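Local coordinates for YchF GTP-binding protein (Schizosaccharomyces pombe, PDB 1NI3) that hydrolyses ATP, and GTP with lower efficiency, and negatively regulates the G2/M transition of the cell cycle, at residues Y229-S234 against D260-M265; A125-E130 against N243-K248; A268-L273 against K291-K296; L21-V26 against A118-V123. All blocks are in the same frame, centred on the assembly; numbering follows the deposited sequence.

Overall arrangement
Contacts 1 and 4 belong to one sheet of the ATPase domain, their centres about 12 Å apart. In this sheet strand 118-124 lies between 22-27 and 227-232, and strand 262-265 follows 227-232. Along the chain contact 4 closes first; contact 2 then interlocks with contact 1, and contact 3 comes last. Contact 2 joins the loop after strand 118-124 to the start of helix 246-254, its centre about 11 Å from that of contact 1. Contact 3, centred about 12 Å from contact 1, ties helix 267-273 to the beginning of helix 294-304. Contacts 1, 2 and 4 lie in or beside the sheet whose loops carry the predicted nucleotide site; contact 3 touches only contact 1.

Contact 1. Residues Y229-S234 against D260-M265; sequences YLVNMS and DTLIPM
Val231 and Leu262 meet branch to branch, CG2 of Val231 lying 3.5 Å from CD2 of Leu262, while Leu230 and Ile263 lie side by side on the other face of the sheet, CD2 of Leu230 packed 3.8 Å from CB of Ile263. Farther along, Met233, a selenomethionine here, runs beside Pro264, its methyl CE 3.4 Å from Pro264 CB. The CG of Met233 sits between the backbone N and the carbonyl carbon (chi1 64°), where it faces Met265 O. Tyr229 turns a ring edge to Asp260, with CE1 3.8 Å from CB. Behind these side chains the two strands run parallel, their short axes 24° apart, and the backbone stitches them together from Tyr229 N to Thr261 O through to Met233 N and Met265 O. The nearly straight bond from Ile263 N to Tyr229 O spans 2.8 Å, and Met265 N reaches Val231 O over 2.9 Å.

In the next shell the Asn232 amide is held at both ends: OD1 accepts from Val267 N and ND2 donates to Val31 O, so one side chain links this strand to the P-loop and to the start of helix 267-273. Helices 246-254 and 294-304 cover the two faces. Asn232 and Met233 open an Asn-Met-Ser-Glu sequence, which probably corresponds to the G4 (NKxD-type) motif in the YchF/OLA1 family; Met233 is a predicted ATP-binding residue.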
loop_
_atom_site.group_PDB
_atom_site.type_symbol
_atom_site.label_atom_id
_atom_site.label_comp_id
_atom_site.label_asym_id
_atom_site.label_seq_id
_atom_site.Cartn_x
_atom_site.Cartn_y
_atom_site.Cartn_z
ATOM N N TYR A 229 3.529 -1.657 9.556
ATOM C CA TYR A 229 3.622 -2.715 10.564
ATOM C C TYR A 229 2.308 -3.163 11.180
ATOM O O TYR A 229 1.565 -2.364 11.745
ATOM C CB TYR A 229 4.555 -2.294 11.696
ATOM C CG TYR A 229 5.983 -2.145 11.259
ATOM C CD1 TYR A 229 6.501 -0.900 10.928
ATOM C CD2 TYR A 229 6.811 -3.257 11.138
ATOM C CE1 TYR A 229 7.814 -0.759 10.486
ATOM C CE2 TYR A 229 8.120 -3.133 10.695
ATOM C CZ TYR A 229 8.621 -1.885 10.371
ATOM O OH TYR A 229 9.923 -1.768 9.941
ATOM N N LEU A 230 2.036 -4.455 11.079
ATOM C CA LEU A 230 0.831 -5.012 11.662
ATOM C C LEU A 230 1.239 -5.873 12.856
ATOM O O LEU A 230 1.676 -7.011 12.676
ATOM C CB LEU A 230 0.079 -5.858 10.636
ATOM C CG LEU A 230 -0.416 -5.170 9.365
ATOM C CD1 LEU A 230 -1.201 -6.176 8.536
ATOM C CD2 LEU A 230 -1.296 -3.972 9.706
ATOM N N VAL A 231 1.120 -5.319 14.066
ATOM C CA VAL A 231 1.476 -6.050 15.287
ATOM C C VAL A 231 0.356 -7.007 15.664
ATOM O O VAL A 231 -0.600 -6.608 16.313
ATOM C CB VAL A 231 1.700 -5.116 16.492
ATOM C CG1 VAL A 231 2.121 -5.948 17.706
ATOM C CG2 VAL A 231 2.757 -4.084 16.183
ATOM N N ASN A 232 0.493 -8.271 15.271
ATOM C CA ASN A 232 -0.517 -9.284 15.542
ATOM C C ASN A 232 -0.420 -9.846 16.954
ATOM O O ASN A 232 0.578 -10.456 17.308
ATOM C CB ASN A 232 -0.390 -10.430 14.528
ATOM C CG ASN A 232 -1.438 -11.494 14.724
ATOM O OD1 ASN A 232 -2.578 -11.189 15.054
ATOM N ND2 ASN A 232 -1.071 -12.752 14.495
HETATM N N MSE A 233 -1.459 -9.633 17.758
HETATM C CA MSE A 233 -1.514 -10.145 19.124
HETATM C C MSE A 233 -2.815 -10.943 19.319
HETATM O O MSE A 233 -3.655 -10.989 18.423
HETATM C CB MSE A 233 -1.469 -8.983 20.078
HETATM C CG MSE A 233 -2.661 -8.085 19.961
HETATM SE SE MSE A 233 -2.368 -6.494 21.040
HETATM C CE MSE A 233 -2.973 -5.080 20.069
ATOM N N SER A 234 -2.981 -11.551 20.495
ATOM C CA SER A 234 -4.163 -12.364 20.807
ATOM C C SER A 234 -5.451 -11.560 20.969
ATOM O O SER A 234 -5.418 -10.396 21.393
ATOM C CB SER A 234 -3.939 -13.142 22.091
ATOM O OG SER A 234 -3.719 -12.296 23.199
ATOM N N ASP A 260 6.892 5.168 9.979
ATOM C CA ASP A 260 6.077 4.039 9.552
ATOM C C ASP A 260 4.903 3.753 10.486
ATOM O O ASP A 260 5.035 3.743 11.708
ATOM C CB ASP A 260 6.962 2.813 9.406
ATOM C CG ASP A 260 8.068 3.038 8.408
ATOM O OD1 ASP A 260 7.753 3.265 7.216
ATOM O OD2 ASP A 260 9.247 3.015 8.807
ATOM N N THR A 261 3.744 3.531 9.884
ATOM C CA THR A 261 2.532 3.263 10.627
ATOM C C THR A 261 2.599 1.971 11.402
ATOM O O THR A 261 3.100 0.958 10.913
ATOM C CB THR A 261 1.334 3.150 9.702
ATOM O OG1 THR A 261 1.300 4.280 8.829
ATOM C CG2 THR A 261 0.049 3.078 10.515
ATOM N N LEU A 262 2.055 2.003 12.609
ATOM C CA LEU A 262 2.035 0.834 13.467
ATOM C C LEU A 262 0.587 0.542 13.866
ATOM O O LEU A 262 -0.020 1.278 14.640
ATOM C CB LEU A 262 2.911 1.118 14.683
ATOM C CG LEU A 262 3.349 -0.044 15.560
ATOM C CD1 LEU A 262 4.314 0.458 16.621
ATOM C CD2 LEU A 262 2.139 -0.671 16.200
ATOM N N ILE A 263 0.045 -0.547 13.328
ATOM C CA ILE A 263 -1.337 -0.946 13.584
ATOM C C ILE A 263 -1.485 -2.197 14.459
ATOM O O ILE A 263 -1.378 -3.314 13.953
ATOM C CB ILE A 263 -2.074 -1.224 12.245
ATOM C CG1 ILE A 263 -2.084 0.037 11.377
ATOM C CG2 ILE A 263 -3.480 -1.717 12.519
ATOM C CD1 ILE A 263 -2.884 -0.108 10.078
ATOM N N PRO A 264 -1.753 -2.035 15.769
ATOM C CA PRO A 264 -1.907 -3.207 16.636
ATOM C C PRO A 264 -3.194 -3.900 16.233
ATOM O O PRO A 264 -4.245 -3.266 16.145
ATOM C CB PRO A 264 -1.988 -2.591 18.015
ATOM C CG PRO A 264 -2.729 -1.328 17.752
ATOM C CD PRO A 264 -2.015 -0.795 16.521
HETATM N N MSE A 265 -3.111 -5.203 16.007
HETATM C CA MSE A 265 -4.264 -5.979 15.566
HETATM C C MSE A 265 -4.285 -7.371 16.185
HETATM O O MSE A 265 -3.473 -7.700 17.036
HETATM C CB MSE A 265 -4.167 -6.161 14.073
HETATM C CG MSE A 265 -3.042 -7.101 13.705
HETATM SE SE MSE A 265 -3.337 -7.726 11.904
HETATM C CE MSE A 265 -5.041 -8.612 12.272
#

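Contact 2. Residues A125-E130 against N243-K248; sequences AFDDAE and NKYLPK
Asp127 and Tyr245 are brought together by their first torsions: CG of Asp127 stands between its backbone N and carbonyl carbon (chi1 39°), and CG of Tyr245 lies anti to its carbonyl carbon, beside the backbone N (chi1 -46°). The phenol then reaches the carboxylate, and Tyr245 OH donates to Asp127 OD1 over 3.0 Å. The oxygen lies at the ring edge, near the ring plane, while the hydroxyl meets the carboxylate from above, 61° out of its plane. Lys244, extended beyond CG, brings NZ to 3.4 Å from the same Asp127 OD1, a weak hydrogen bond within a salt bridge. A single carboxylate oxygen thus takes one neutral and one charged donor, and Lys244 is likely to offset part of the aspartate's charge. CG of Lys244 stands 3.9 Å above one face of the Tyr245 ring, offset toward the rim.

Nearer the strand end, Ala125 packs beside the ring, its CB 4.1 Å from CD1 of Tyr245. A phenylalanine in place of Tyr245 would probably keep this packing but leave Asp127 OD1 with only the weak Lys244 bond across the contact, and the carboxylate freer to turn. Tyr245 also touches Pro140 at the start of helix 140-168, and the backbone of Ala125 bonds to Asn232.

Asp127 begins a type I turn ending at Glu130. The arrangement pins a loop beyond the carboxyl end of strand 118-124 to the approach to helix 246-254; in P-loop NTPases that end of the sheet carries the nucleotide site, and Asn243 here touches Met233, a predicted ATP-binding residue.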
loop_
_atom_site.group_PDB
_atom_site.type_symbol
_atom_site.label_atom_id
_atom_site.label_comp_id
_atom_site.label_asym_id
_atom_site.label_seq_id
_atom_site.Cartn_x
_atom_site.Cartn_y
_atom_site.Cartn_z
ATOM N N ALA A 125 3.384 -10.580 18.435
ATOM C CA ALA A 125 3.308 -10.113 19.815
ATOM C C ALA A 125 2.492 -11.124 20.614
ATOM O O ALA A 125 1.813 -10.776 21.578
ATOM C CB ALA A 125 2.634 -8.761 19.876
ATOM N N PHE A 126 2.554 -12.378 20.200
ATOM C CA PHE A 126 1.844 -13.422 20.892
ATOM C C PHE A 126 2.812 -14.576 21.023
ATOM O O PHE A 126 3.773 -14.680 20.259
ATOM C CB PHE A 126 0.615 -13.837 20.095
ATOM C CG PHE A 126 0.934 -14.473 18.778
ATOM C CD1 PHE A 126 1.055 -15.848 18.669
ATOM C CD2 PHE A 126 1.100 -13.701 17.639
ATOM C CE1 PHE A 126 1.346 -16.438 17.442
ATOM C CE2 PHE A 126 1.391 -14.291 16.413
ATOM C CZ PHE A 126 1.508 -15.664 16.319
ATOM N N ASP A 127 2.560 -15.441 22.000
ATOM C CA ASP A 127 3.408 -16.609 22.239
ATOM C C ASP A 127 2.595 -17.860 22.581
ATOM O O ASP A 127 3.135 -18.834 23.094
ATOM C CB ASP A 127 4.435 -16.291 23.344
ATOM C CG ASP A 127 3.849 -15.448 24.476
ATOM O OD1 ASP A 127 4.623 -15.017 25.358
ATOM O OD2 ASP A 127 2.617 -15.225 24.492
ATOM N N ASP A 128 1.294 -17.818 22.281
ATOM C CA ASP A 128 0.377 -18.934 22.542
ATOM C C ASP A 128 0.833 -20.226 21.857
ATOM O O ASP A 128 0.196 -21.273 21.995
ATOM C CB ASP A 128 -1.041 -18.587 22.060
ATOM C CG ASP A 128 -1.746 -17.574 22.956
ATOM O OD1 ASP A 128 -2.433 -16.682 22.405
ATOM O OD2 ASP A 128 -1.640 -17.679 24.202
ATOM N N ALA A 129 1.923 -20.144 21.099
ATOM C CA ALA A 129 2.460 -21.303 20.398
ATOM C C ALA A 129 3.546 -21.943 21.262
ATOM O O ALA A 129 4.361 -22.729 20.767
ATOM C CB ALA A 129 3.040 -20.885 19.045
ATOM N N GLU A 130 3.552 -21.612 22.553
ATOM C CA GLU A 130 4.544 -22.161 23.472
ATOM C C GLU A 130 3.936 -23.118 24.503
ATOM O O GLU A 130 2.932 -22.809 25.145
ATOM C CB GLU A 130 5.289 -21.028 24.199
ATOM C CG GLU A 130 5.958 -19.964 23.298
ATOM C CD GLU A 130 6.803 -20.550 22.169
ATOM O OE1 GLU A 130 7.572 -21.511 22.410
ATOM O OE2 GLU A 130 6.718 -20.024 21.036
ATOM N N ASN A 243 -0.703 -4.922 25.487
ATOM C CA ASN A 243 0.106 -6.061 25.074
ATOM C C ASN A 243 1.424 -6.162 25.836
ATOM O O ASN A 243 1.859 -5.216 26.489
ATOM C CB ASN A 243 0.381 -5.986 23.574
ATOM C CG ASN A 243 1.141 -7.188 23.068
ATOM O OD1 ASN A 243 0.599 -8.286 22.993
ATOM N ND2 ASN A 243 2.412 -6.992 22.733
ATOM N N LYS A 244 2.061 -7.321 25.743
ATOM C CA LYS A 244 3.324 -7.558 26.426
ATOM C C LYS A 244 4.510 -6.971 25.671
ATOM O O LYS A 244 5.428 -6.428 26.287
ATOM C CB LYS A 244 3.524 -9.066 26.622
ATOM C CG LYS A 244 4.926 -9.501 27.032
ATOM C CD LYS A 244 5.013 -11.030 27.118
ATOM C CE LYS A 244 6.433 -11.512 27.411
ATOM N NZ LYS A 244 6.574 -13.000 27.346
ATOM N N TYR A 245 4.492 -7.065 24.343
ATOM C CA TYR A 245 5.601 -6.551 23.541
ATOM C C TYR A 245 5.317 -5.215 22.866
ATOM O O TYR A 245 6.241 -4.532 22.415
ATOM C CB TYR A 245 5.979 -7.560 22.458
ATOM C CG TYR A 245 6.091 -8.993 22.927
ATOM C CD1 TYR A 245 4.958 -9.792 23.066
ATOM C CD2 TYR A 245 7.337 -9.561 23.196
ATOM C CE1 TYR A 245 5.063 -11.126 23.456
ATOM C CE2 TYR A 245 7.455 -10.888 23.590
ATOM C CZ TYR A 245 6.317 -11.667 23.717
ATOM O OH TYR A 245 6.445 -12.982 24.107
ATOM N N LEU A 246 4.046 -4.842 22.803
ATOM C CA LEU A 246 3.646 -3.604 22.145
ATOM C C LEU A 246 4.523 -2.388 22.447
ATOM O O LEU A 246 5.136 -1.831 21.532
ATOM C CB LEU A 246 2.184 -3.290 22.470
ATOM C CG LEU A 246 1.514 -2.190 21.651
ATOM C CD1 LEU A 246 1.762 -2.399 20.167
ATOM C CD2 LEU A 246 0.032 -2.196 21.946
ATOM N N PRO A 247 4.610 -1.971 23.724
ATOM C CA PRO A 247 5.438 -0.803 24.043
ATOM C C PRO A 247 6.847 -0.902 23.475
ATOM O O PRO A 247 7.351 0.037 22.870
ATOM C CB PRO A 247 5.412 -0.768 25.570
ATOM C CG PRO A 247 5.315 -2.224 25.930
ATOM C CD PRO A 247 4.267 -2.718 24.949
ATOM N N LYS A 248 7.472 -2.056 23.665
ATOM C CA LYS A 248 8.821 -2.284 23.184
ATOM C C LYS A 248 8.878 -2.088 21.674
ATOM O O LYS A 248 9.623 -1.246 21.179
ATOM C CB LYS A 248 9.262 -3.699 23.562
ATOM C CG LYS A 248 8.774 -4.125 24.958
ATOM C CD LYS A 248 9.592 -5.283 25.549
ATOM C CE LYS A 248 11.021 -4.848 25.879
ATOM N NZ LYS A 248 11.871 -5.962 26.389
#

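Contact 3. Residues A268-L273 against K291-K296; sequences AFEERL and KSMLPK
Glu270 reaches from its helix across the turn Ser292-Leu294, holding it with both carboxylate oxygens. Its CG lies anti to the carbonyl carbon and the chain then bends at the second torsion (chi2 -59°), which places CD toward the turn. Glu270 OE1 accepts from Ser292 OG over 2.6 Å through its syn lone pair, on the side of the other oxygen. Met293 N reaches Glu270 OE2 over 2.9 Å, also on the syn side but 31° out of the carboxylate plane. One carboxylate therefore holds a hydroxyl and a backbone N-H of consecutive residues, a two-point grip that would resist rotation of the group.

Ser292 passes the grip onward: while donating to the glutamate, its OG accepts from Leu294 N over 3.3 Å, a capping bond at the beginning of helix 294-304. The negative group lies near the amino end of that helix, whose dipole is likely to favour the ionised form of Glu270. The branch CD2 of Leu273, one turn farther on in the same helix as Glu270, meets Ser292 CB at 3.7 Å. Leu294 lays its CG against Glu270 OE1 as the two side chains slide past each other in opposite directions.

Helix 267-273 follows directly on strand 262-265, and Met265 of that strand packs against the Glu270 side chain. Met293 touches Ile263 of the same strand and Phe238 of helix 235-238, while Leu294 touches Ser43 and Leu45 in a loop; helix 294-304 itself runs on toward strand 307-312.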
loop_
_atom_site.group_PDB
_atom_site.type_symbol
_atom_site.label_atom_id
_atom_site.label_comp_id
_atom_site.label_asym_id
_atom_site.label_seq_id
_atom_site.Cartn_x
_atom_site.Cartn_y
_atom_site.Cartn_z
ATOM N N ALA A 268 -6.460 -13.323 14.880
ATOM C CA ALA A 268 -7.360 -14.280 15.506
ATOM C C ALA A 268 -8.746 -13.693 15.580
ATOM O O ALA A 268 -9.732 -14.346 15.242
ATOM C CB ALA A 268 -6.855 -14.585 16.915
ATOM N N PHE A 269 -8.796 -12.443 16.029
ATOM C CA PHE A 269 -10.052 -11.722 16.184
ATOM C C PHE A 269 -10.655 -11.373 14.842
ATOM O O PHE A 269 -11.858 -11.559 14.634
ATOM C CB PHE A 269 -9.845 -10.411 16.942
ATOM C CG PHE A 269 -11.104 -9.603 17.078
ATOM C CD1 PHE A 269 -12.168 -10.092 17.817
ATOM C CD2 PHE A 269 -11.251 -8.383 16.430
ATOM C CE1 PHE A 269 -13.378 -9.396 17.875
ATOM C CE2 PHE A 269 -12.460 -7.681 16.484
ATOM C CZ PHE A 269 -13.519 -8.182 17.216
ATOM N N GLU A 270 -9.829 -10.835 13.945
ATOM C CA GLU A 270 -10.322 -10.465 12.629
ATOM C C GLU A 270 -10.993 -11.696 12.050
ATOM O O GLU A 270 -12.149 -11.647 11.627
ATOM C CB GLU A 270 -9.179 -9.999 11.726
ATOM C CG GLU A 270 -8.554 -8.653 12.092
ATOM C CD GLU A 270 -9.551 -7.505 12.087
ATOM O OE1 GLU A 270 -10.387 -7.424 11.157
ATOM O OE2 GLU A 270 -9.478 -6.666 13.010
ATOM N N GLU A 271 -10.261 -12.807 12.061
ATOM C CA GLU A 271 -10.784 -14.060 11.546
ATOM C C GLU A 271 -12.168 -14.355 12.103
ATOM O O GLU A 271 -13.132 -14.517 11.354
ATOM C CB GLU A 271 -9.829 -15.217 11.875
ATOM C CG GLU A 271 -10.364 -16.593 11.497
ATOM C CD GLU A 271 -10.696 -16.711 10.026
ATOM O OE1 GLU A 271 -9.763 -16.610 9.197
ATOM O OE2 GLU A 271 -11.892 -16.891 9.691
ATOM N N ARG A 272 -12.270 -14.403 13.426
ATOM C CA ARG A 272 -13.554 -14.708 14.064
ATOM C C ARG A 272 -14.671 -13.767 13.638
ATOM O O ARG A 272 -15.825 -14.172 13.551
ATOM C CB ARG A 272 -13.456 -14.705 15.609
ATOM C CG ARG A 272 -14.691 -15.337 16.255
ATOM C CD ARG A 272 -14.577 -15.580 17.770
ATOM N NE ARG A 272 -15.163 -14.503 18.562
ATOM C CZ ARG A 272 -14.553 -13.357 18.813
ATOM N NH1 ARG A 272 -13.341 -13.161 18.334
ATOM N NH2 ARG A 272 -15.154 -12.410 19.521
ATOM N N LEU A 273 -14.331 -12.517 13.350
ATOM C CA LEU A 273 -15.346 -11.553 12.957
ATOM C C LEU A 273 -15.991 -11.869 11.607
ATOM O O LEU A 273 -17.157 -11.549 11.372
ATOM C CB LEU A 273 -14.755 -10.139 12.964
ATOM C CG LEU A 273 -15.593 -9.022 13.605
ATOM C CD1 LEU A 273 -16.192 -9.457 14.945
ATOM C CD2 LEU A 273 -14.688 -7.824 13.799
ATOM N N LYS A 291 -13.332 -2.500 17.473
ATOM C CA LYS A 291 -13.676 -2.444 16.056
ATOM C C LYS A 291 -12.660 -3.165 15.192
ATOM O O LYS A 291 -11.486 -3.233 15.549
ATOM C CB LYS A 291 -13.777 -0.974 15.606
ATOM C CG LYS A 291 -12.463 -0.159 15.706
ATOM C CD LYS A 291 -12.718 1.328 15.375
ATOM C CE LYS A 291 -11.462 2.206 15.453
ATOM N NZ LYS A 291 -11.710 3.602 14.966
ATOM N N SER A 292 -13.101 -3.682 14.049
ATOM C CA SER A 292 -12.192 -4.375 13.145
ATOM C C SER A 292 -11.160 -3.423 12.553
ATOM O O SER A 292 -11.508 -2.331 12.104
ATOM C CB SER A 292 -12.970 -5.021 12.002
ATOM O OG SER A 292 -12.061 -5.433 10.989
HETATM N N MSE A 293 -9.900 -3.839 12.539
HETATM C CA MSE A 293 -8.844 -3.013 11.991
HETATM C C MSE A 293 -8.687 -3.094 10.478
HETATM O O MSE A 293 -7.971 -2.286 9.890
HETATM C CB MSE A 293 -7.519 -3.385 12.641
HETATM C CG MSE A 293 -7.583 -3.292 14.112
HETATM SE SE MSE A 293 -8.030 -1.460 14.526
HETATM C CE MSE A 293 -6.239 -0.867 14.978
ATOM N N LEU A 294 -9.338 -4.059 9.835
ATOM C CA LEU A 294 -9.210 -4.181 8.389
ATOM C C LEU A 294 -9.339 -2.828 7.720
ATOM O O LEU A 294 -8.373 -2.331 7.151
ATOM C CB LEU A 294 -10.268 -5.125 7.809
ATOM C CG LEU A 294 -9.942 -6.581 8.104
ATOM C CD1 LEU A 294 -10.929 -7.503 7.418
ATOM C CD2 LEU A 294 -8.525 -6.855 7.623
ATOM N N PRO A 295 -10.522 -2.199 7.822
ATOM C CA PRO A 295 -10.707 -0.895 7.192
ATOM C C PRO A 295 -9.465 -0.050 7.380
ATOM O O PRO A 295 -8.852 0.352 6.408
ATOM C CB PRO A 295 -11.937 -0.351 7.895
ATOM C CG PRO A 295 -11.860 -1.005 9.250
ATOM C CD PRO A 295 -11.511 -2.407 8.897
ATOM N N LYS A 296 -9.079 0.203 8.623
ATOM C CA LYS A 296 -7.885 0.999 8.878
ATOM C C LYS A 296 -6.690 0.452 8.107
ATOM O O LYS A 296 -6.010 1.208 7.410
ATOM C CB LYS A 296 -7.535 0.997 10.358
ATOM C CG LYS A 296 -6.190 1.615 10.684
ATOM C CD LYS A 296 -6.204 3.115 10.432
ATOM C CE LYS A 296 -4.979 3.827 11.029
ATOM N NZ LYS A 296 -4.945 3.847 12.538
#

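Contact 4. Residues L21-V26 against A118-V123; sequences LKTGIV and AIYQVV
Strand 22-27, which leads into the P-loop (Walker A) of this G-domain fold, lies parallel to strand 118-124, and Thr23 to Val26 meet Ala118 to Val122 with the short axes 22° apart. The backbones alternate as donor and acceptor: Gly24 N to Ala118 O, Tyr120 N to Gly24 O, Val26 N to Tyr120 O at 2.8 Å, and Val122 N to Val26 O.

On the face shared by Thr23, Ile25, Ala118 and Tyr120, the Thr23 methyl CG2 meets Ala118 CB at 3.5 Å. Thr23 OG1 also lies against CE2 of Tyr120, approaching the ring obliquely. This hydroxyl bonds to Thr88 O of strand 81-90, on the other side of strand 22-27, and Tyr120 OH to Ile297 O. An alanine in place of Thr23 keeps CB but loses CG2 and OG1, which would probably leave Thr88 O without this donor and open a small gap beside Ala118 and the Tyr120 ring. Ile25 meets Val122, CG2 to CG2, at 3.9 Å.

The reverse face is carried by Val26, Ile119 and Gln121. There Val26 splits its branches: CG1 lies 4.0 Å from NE2 of Gln121, while CG2 packs 3.8 Å from CD1 of Ile119.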
loop_
_atom_site.group_PDB
_atom_site.type_symbol
_atom_site.label_atom_id
_atom_site.label_comp_id
_atom_site.label_asym_id
_atom_site.label_seq_id
_atom_site.Cartn_x
_atom_site.Cartn_y
_atom_site.Cartn_z
ATOM N N LEU A 21 -0.848 -0.176 -8.435
ATOM C CA LEU A 21 0.238 -0.473 -7.501
ATOM C C LEU A 21 -0.312 -1.549 -6.558
ATOM O O LEU A 21 -1.513 -1.570 -6.284
ATOM C CB LEU A 21 0.587 0.786 -6.705
ATOM C CG LEU A 21 0.983 1.986 -7.559
ATOM C CD1 LEU A 21 1.231 3.250 -6.728
ATOM C CD2 LEU A 21 2.225 1.582 -8.308
ATOM N N LYS A 22 0.537 -2.449 -6.072
ATOM C CA LYS A 22 0.061 -3.505 -5.174
ATOM C C LYS A 22 0.884 -3.604 -3.878
ATOM O O LYS A 22 1.983 -3.058 -3.790
ATOM C CB LYS A 22 0.073 -4.842 -5.920
ATOM C CG LYS A 22 1.400 -5.160 -6.615
ATOM C CD LYS A 22 1.290 -6.229 -7.708
ATOM C CE LYS A 22 0.547 -5.715 -8.948
ATOM N NZ LYS A 22 -0.876 -5.349 -8.665
ATOM N N THR A 23 0.334 -4.278 -2.869
ATOM C CA THR A 23 1.015 -4.450 -1.589
ATOM C C THR A 23 1.130 -5.949 -1.335
ATOM O O THR A 23 0.248 -6.717 -1.737
ATOM C CB THR A 23 0.209 -3.863 -0.417
ATOM O OG1 THR A 23 -0.956 -4.665 -0.183
ATOM C CG2 THR A 23 -0.241 -2.452 -0.729
ATOM N N GLY A 24 2.209 -6.365 -0.673
ATOM C CA GLY A 24 2.407 -7.776 -0.374
ATOM C C GLY A 24 2.612 -7.947 1.114
ATOM O O GLY A 24 3.115 -7.034 1.767
ATOM N N ILE A 25 2.194 -9.087 1.660
ATOM C CA ILE A 25 2.356 -9.346 3.090
ATOM C C ILE A 25 3.705 -9.999 3.445
ATOM O O ILE A 25 3.997 -11.133 3.052
ATOM C CB ILE A 25 1.247 -10.249 3.599
ATOM C CG1 ILE A 25 -0.097 -9.597 3.288
ATOM C CG2 ILE A 25 1.439 -10.539 5.095
ATOM C CD1 ILE A 25 -1.301 -10.287 3.910
ATOM N N VAL A 26 4.510 -9.269 4.210
ATOM C CA VAL A 26 5.833 -9.702 4.639
ATOM C C VAL A 26 5.841 -10.074 6.118
ATOM O O VAL A 26 5.209 -9.410 6.951
ATOM C CB VAL A 26 6.863 -8.577 4.418
ATOM C CG1 VAL A 26 8.038 -8.736 5.369
ATOM C CG2 VAL A 26 7.316 -8.586 2.974
ATOM N N ALA A 118 4.235 -1.817 -1.740
ATOM C CA ALA A 118 4.040 -1.462 -0.336
ATOM C C ALA A 118 3.999 -2.742 0.494
ATOM O O ALA A 118 3.233 -3.663 0.203
ATOM C CB ALA A 118 2.756 -0.671 -0.178
ATOM N N ILE A 119 4.820 -2.772 1.535
ATOM C CA ILE A 119 4.927 -3.922 2.411
ATOM C C ILE A 119 4.093 -3.872 3.685
ATOM O O ILE A 119 4.033 -2.854 4.383
ATOM C CB ILE A 119 6.406 -4.147 2.822
ATOM C CG1 ILE A 119 7.168 -4.807 1.689
ATOM C CG2 ILE A 119 6.497 -5.013 4.063
ATOM C CD1 ILE A 119 8.553 -5.148 2.044
ATOM N N TYR A 120 3.447 -4.992 3.968
ATOM C CA TYR A 120 2.645 -5.144 5.165
ATOM C C TYR A 120 3.458 -6.083 6.045
ATOM O O TYR A 120 3.407 -7.294 5.860
ATOM C CB TYR A 120 1.323 -5.804 4.821
ATOM C CG TYR A 120 0.241 -4.823 4.440
ATOM C CD1 TYR A 120 -0.114 -3.806 5.303
ATOM C CD2 TYR A 120 -0.471 -4.952 3.250
ATOM C CE1 TYR A 120 -1.150 -2.944 5.011
ATOM C CE2 TYR A 120 -1.519 -4.099 2.939
ATOM C CZ TYR A 120 -1.854 -3.095 3.830
ATOM O OH TYR A 120 -2.896 -2.244 3.576
ATOM N N GLN A 121 4.207 -5.537 6.997
ATOM C CA GLN A 121 5.055 -6.350 7.870
ATOM C C GLN A 121 4.389 -6.796 9.150
ATOM O O GLN A 121 4.212 -6.008 10.075
ATOM C CB GLN A 121 6.338 -5.584 8.205
ATOM C CG GLN A 121 7.346 -6.357 9.045
ATOM C CD GLN A 121 8.766 -5.915 8.756
ATOM O OE1 GLN A 121 9.644 -5.961 9.621
ATOM N NE2 GLN A 121 9.002 -5.491 7.522
ATOM N N VAL A 122 4.052 -8.078 9.204
ATOM C CA VAL A 122 3.397 -8.648 10.372
ATOM C C VAL A 122 4.331 -8.934 11.558
ATOM O O VAL A 122 5.103 -9.894 11.533
ATOM C CB VAL A 122 2.704 -9.953 10.020
ATOM C CG1 VAL A 122 1.966 -10.474 11.225
ATOM C CG2 VAL A 122 1.772 -9.732 8.848
ATOM N N VAL A 123 4.236 -8.119 12.607
ATOM C CA VAL A 123 5.061 -8.299 13.802
ATOM C C VAL A 123 4.328 -9.182 14.817
ATOM O O VAL A 123 3.153 -8.956 15.118
ATOM C CB VAL A 123 5.398 -6.937 14.466
ATOM C CG1 VAL A 123 6.286 -7.149 15.681
ATOM C CG2 VAL A 123 6.092 -6.026 13.463
#